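PDB 6SYN: peptidoglycan D,D-transpeptidase FtsI from Yersinia pestis, which probably cross-links peptidoglycan peptides as a D,D-transpeptidase of the class B penicillin-binding proteins, the targets of beta-lactam antibiotics. Local coordinates for residues S110-P115 with G136-F141. Sequence-based numbering, arbitrary orientation.
Sequences SRRYYP and GVEKSF
In Glu138, CG stands anti to the backbone N and the chain then folds at chi2, carrying the carboxylate toward Arg112 and Tyr114; Arg112 leaves its strand in the same anti sense and bends at its own chi2 (41°), which turns NE toward the acid. Tyr114 comes at Glu138 from the opposite direction and leads with its hydroxyl.

Both approaches converge on one oxygen. Tyr114 OH donates to the anti lone pair of Glu138 OE2, at 2.8 Å, and OE2 lies at the edge of the tyrosine ring, near its plane. Arg112 NE reaches the same OE2 at 3.2 Å, on the syn side, with an N-H...O angle of 160°. This salt bridge lies almost in the guanidinium plane, but the donor stands 32° out of the carboxylate plane. The second oxygen is held more loosely by this arginine: Glu138 OE1 is 3.4 Å from Arg112 NH1, a weak bond. Two donors on OE2 should fix the rotation of the carboxylate, and the adjoining positive charge would be expected to favour its ionised form.

Further partners complete this buried cluster. Arg16 forms a salt bridge with Glu138 OE1, and Arg112 NH1 gives a hydrogen bond to the carbonyl of Gly17. All the contacts across the gap are between side chains; the nearest CA atoms, of Arg112 and Glu138, are 9.9 Å apart. Both segments belong to the penicillin-binding protein dimerisation domain family region, so this is packing within the N-terminal part of the chain, apart from the ligand pocket of the transpeptidase domain. The contact joins the end of strand 104-113 and the turn after it to the short helix 136-140, with Ala28 of strand 26-38 and Ile19 of strand 19-20 packed against the paired side chains.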
ATOM      1  N   SER A 110     -20.572 -13.666  19.372  1.00 20.72           N
ATOM      2  CA  SER A 110     -20.073 -13.841  17.987  1.00 19.58           C
ATOM      3  C   SER A 110     -18.667 -13.239  17.925  1.00 18.43           C
ATOM      4  O   SER A 110     -18.510 -12.067  18.310  1.00 17.90           O
ATOM      5  CB  SER A 110     -21.021 -13.225  16.986  1.00 19.58           C
ATOM      6  OG  SER A 110     -20.352 -12.882  15.782  1.00 19.48           O
ATOM      7  N   ARG A 111     -17.678 -14.044  17.539  1.00 17.64           N
ATOM      8  CA  ARG A 111     -16.277 -13.589  17.384  1.00 17.16           C
ATOM      9  C   ARG A 111     -16.091 -13.151  15.934  1.00 16.75           C
ATOM     10  O   ARG A 111     -16.308 -13.983  15.035  1.00 17.42           O
ATOM     11  CB  ARG A 111     -15.299 -14.702  17.756  1.00 17.24           C
ATOM     12  CG  ARG A 111     -13.840 -14.284  17.657  1.00 17.65           C
ATOM     13  CD  ARG A 111     -12.893 -15.411  18.002  1.00 17.84           C
ATOM     14  NE  ARG A 111     -11.514 -15.001  17.795  1.00 18.01           N
ATOM     15  CZ  ARG A 111     -10.447 -15.754  18.043  1.00 18.37           C
ATOM     16  NH1 ARG A 111     -10.581 -16.982  18.513  1.00 18.58           N
ATOM     17  NH2 ARG A 111      -9.238 -15.271  17.824  1.00 18.69           N
ATOM     18  N   ARG A 112     -15.745 -11.886  15.713  1.00 15.77           N
ATOM     19  CA  ARG A 112     -15.334 -11.403  14.377  1.00 15.09           C
ATOM     20  C   ARG A 112     -13.969 -12.036  14.084  1.00 14.43           C
ATOM     21  O   ARG A 112     -12.968 -11.565  14.657  1.00 13.95           O
ATOM     22  CB  ARG A 112     -15.339  -9.870  14.340  1.00 15.11           C
ATOM     23  CG  ARG A 112     -15.540  -9.276  12.953  1.00 15.23           C
ATOM     24  CD  ARG A 112     -16.579 -10.008  12.128  1.00 15.37           C
ATOM     25  NE  ARG A 112     -16.862  -9.288  10.902  1.00 15.60           N
ATOM     26  CZ  ARG A 112     -17.777  -9.635  10.004  1.00 15.74           C
ATOM     27  NH1 ARG A 112     -17.930  -8.894   8.919  1.00 15.89           N
ATOM     28  NH2 ARG A 112     -18.535 -10.703  10.187  1.00 15.68           N
ATOM     29  N   TYR A 113     -13.952 -13.101  13.276  1.00 13.98           N
ATOM     30  CA  TYR A 113     -12.746 -13.923  12.989  1.00 13.73           C
ATOM     31  C   TYR A 113     -12.235 -13.623  11.575  1.00 13.31           C
ATOM     32  O   TYR A 113     -13.046 -13.542  10.629  1.00 13.26           O
ATOM     33  CB  TYR A 113     -13.034 -15.413  13.197  1.00 13.88           C
ATOM     34  CG  TYR A 113     -11.891 -16.305  12.787  1.00 13.94           C
ATOM     35  CD1 TYR A 113     -10.742 -16.397  13.556  1.00 14.04           C
ATOM     36  CD2 TYR A 113     -11.935 -17.020  11.601  1.00 14.00           C
ATOM     37  CE1 TYR A 113      -9.673 -17.188  13.164  1.00 14.08           C
ATOM     38  CE2 TYR A 113     -10.876 -17.811  11.192  1.00 14.00           C
ATOM     39  CZ  TYR A 113      -9.740 -17.896  11.976  1.00 13.98           C
ATOM     40  OH  TYR A 113      -8.698 -18.682  11.576  1.00 14.24           O
ATOM     41  N   TYR A 114     -10.915 -13.462  11.448  1.00 13.00           N
ATOM     42  CA  TYR A 114     -10.214 -13.087  10.191  1.00 12.87           C
ATOM     43  C   TYR A 114      -9.360 -14.261   9.719  1.00 12.65           C
ATOM     44  O   TYR A 114      -8.228 -14.414  10.173  1.00 12.34           O
ATOM     45  CB  TYR A 114      -9.401 -11.808  10.410  1.00 12.87           C
ATOM     46  CG  TYR A 114     -10.219 -10.672  10.966  1.00 13.02           C
ATOM     47  CD1 TYR A 114     -11.044  -9.916  10.144  1.00 13.03           C
ATOM     48  CD2 TYR A 114     -10.208 -10.381  12.324  1.00 13.04           C
ATOM     49  CE1 TYR A 114     -11.816  -8.882  10.653  1.00 13.00           C
ATOM     50  CE2 TYR A 114     -10.976  -9.352  12.848  1.00 12.90           C
ATOM     51  CZ  TYR A 114     -11.782  -8.602  12.008  1.00 12.94           C
ATOM     52  OH  TYR A 114     -12.552  -7.594  12.507  1.00 12.90           O
ATOM     53  N   PRO A 115      -9.871 -15.116   8.797  1.00 12.70           N
ATOM     54  CA  PRO A 115      -9.131 -16.289   8.322  1.00 12.63           C
ATOM     55  C   PRO A 115      -7.878 -15.985   7.483  1.00 12.44           C
ATOM     56  O   PRO A 115      -7.080 -16.884   7.343  1.00 12.46           O
ATOM     57  CB  PRO A 115     -10.156 -17.050   7.460  1.00 12.61           C
ATOM     58  CG  PRO A 115     -11.489 -16.494   7.892  1.00 12.71           C
ATOM     59  CD  PRO A 115     -11.200 -15.037   8.176  1.00 12.73           C
ATOM     60  N   GLY A 136     -10.429   0.341   8.774  1.00 18.59           N
ATOM     61  CA  GLY A 136     -10.531  -0.269   7.437  1.00 17.95           C
ATOM     62  C   GLY A 136     -11.967  -0.449   6.983  1.00 17.35           C
ATOM     63  O   GLY A 136     -12.845   0.340   7.389  1.00 17.03           O
ATOM     64  N   VAL A 137     -12.184  -1.466   6.152  1.00 16.91           N
ATOM     65  CA  VAL A 137     -13.511  -1.847   5.594  1.00 16.61           C
ATOM     66  C   VAL A 137     -14.488  -2.083   6.752  1.00 16.52           C
ATOM     67  O   VAL A 137     -15.639  -1.623   6.651  1.00 16.68           O
ATOM     68  CB  VAL A 137     -13.376  -3.071   4.668  1.00 16.16           C
ATOM     69  CG1 VAL A 137     -14.561  -4.014   4.776  1.00 16.12           C
ATOM     70  CG2 VAL A 137     -13.152  -2.639   3.228  1.00 15.99           C
ATOM     71  N   GLU A 138     -14.036  -2.764   7.809  1.00 16.40           N
ATOM     72  CA  GLU A 138     -14.859  -3.104   9.001  1.00 16.24           C
ATOM     73  C   GLU A 138     -15.528  -1.819   9.518  1.00 16.19           C
ATOM     74  O   GLU A 138     -16.755  -1.845   9.732  1.00 15.67           O
ATOM     75  CB  GLU A 138     -13.997  -3.820  10.046  1.00 16.09           C
ATOM     76  CG  GLU A 138     -14.785  -4.693  11.007  1.00 16.09           C
ATOM     77  CD  GLU A 138     -15.270  -6.022  10.453  1.00 16.00           C
ATOM     78  OE1 GLU A 138     -16.349  -6.036   9.839  1.00 16.24           O
ATOM     79  OE2 GLU A 138     -14.582  -7.041  10.654  1.00 15.78           O
ATOM     80  N   LYS A 139     -14.775  -0.724   9.661  1.00 16.52           N
ATOM     81  CA  LYS A 139     -15.351   0.608   9.998  1.00 17.14           C
ATOM     82  C   LYS A 139     -16.113   1.148   8.781  1.00 17.17           C
ATOM     83  O   LYS A 139     -17.316   1.432   8.916  1.00 17.11           O
ATOM     84  CB  LYS A 139     -14.291   1.633  10.417  1.00 17.47           C
ATOM     85  CG  LYS A 139     -14.767   3.079  10.322  1.00 18.03           C
ATOM     86  CD  LYS A 139     -14.302   4.003  11.431  1.00 18.67           C
ATOM     87  CE  LYS A 139     -15.402   4.937  11.899  1.00 18.96           C
ATOM     88  NZ  LYS A 139     -14.906   5.941  12.872  1.00 19.13           N
ATOM     89  N   SER A 140     -15.417   1.280   7.649  1.00 17.29           N
ATOM     90  CA  SER A 140     -15.863   1.965   6.404  1.00 17.36           C
ATOM     91  C   SER A 140     -17.277   1.530   5.990  1.00 17.11           C
ATOM     92  O   SER A 140     -18.017   2.377   5.461  1.00 16.96           O
ATOM     93  CB  SER A 140     -14.870   1.711   5.300  1.00 17.57           C
ATOM     94  OG  SER A 140     -15.199   2.447   4.135  1.00 18.17           O
ATOM     95  N   PHE A 141     -17.626   0.259   6.201  1.00 17.18           N
ATOM     96  CA  PHE A 141     -18.940  -0.337   5.842  1.00 17.78           C
ATOM     97  C   PHE A 141     -19.678  -0.820   7.100  1.00 18.58           C
ATOM     98  O   PHE A 141     -20.530  -1.724   6.969  1.00 18.58           O
ATOM     99  CB  PHE A 141     -18.735  -1.504   4.869  1.00 17.49           C
ATOM    100  CG  PHE A 141     -18.428  -1.104   3.450  1.00 17.23           C
ATOM    101  CD1 PHE A 141     -19.452  -0.867   2.546  1.00 17.17           C
ATOM    102  CD2 PHE A 141     -17.120  -0.971   3.015  1.00 17.22           C
ATOM    103  CE1 PHE A 141     -19.173  -0.507   1.236  1.00 16.91           C
ATOM    104  CE2 PHE A 141     -16.844  -0.601   1.707  1.00 17.13           C
ATOM    105  CZ  PHE A 141     -17.869  -0.370   0.821  1.00 16.82           C
TER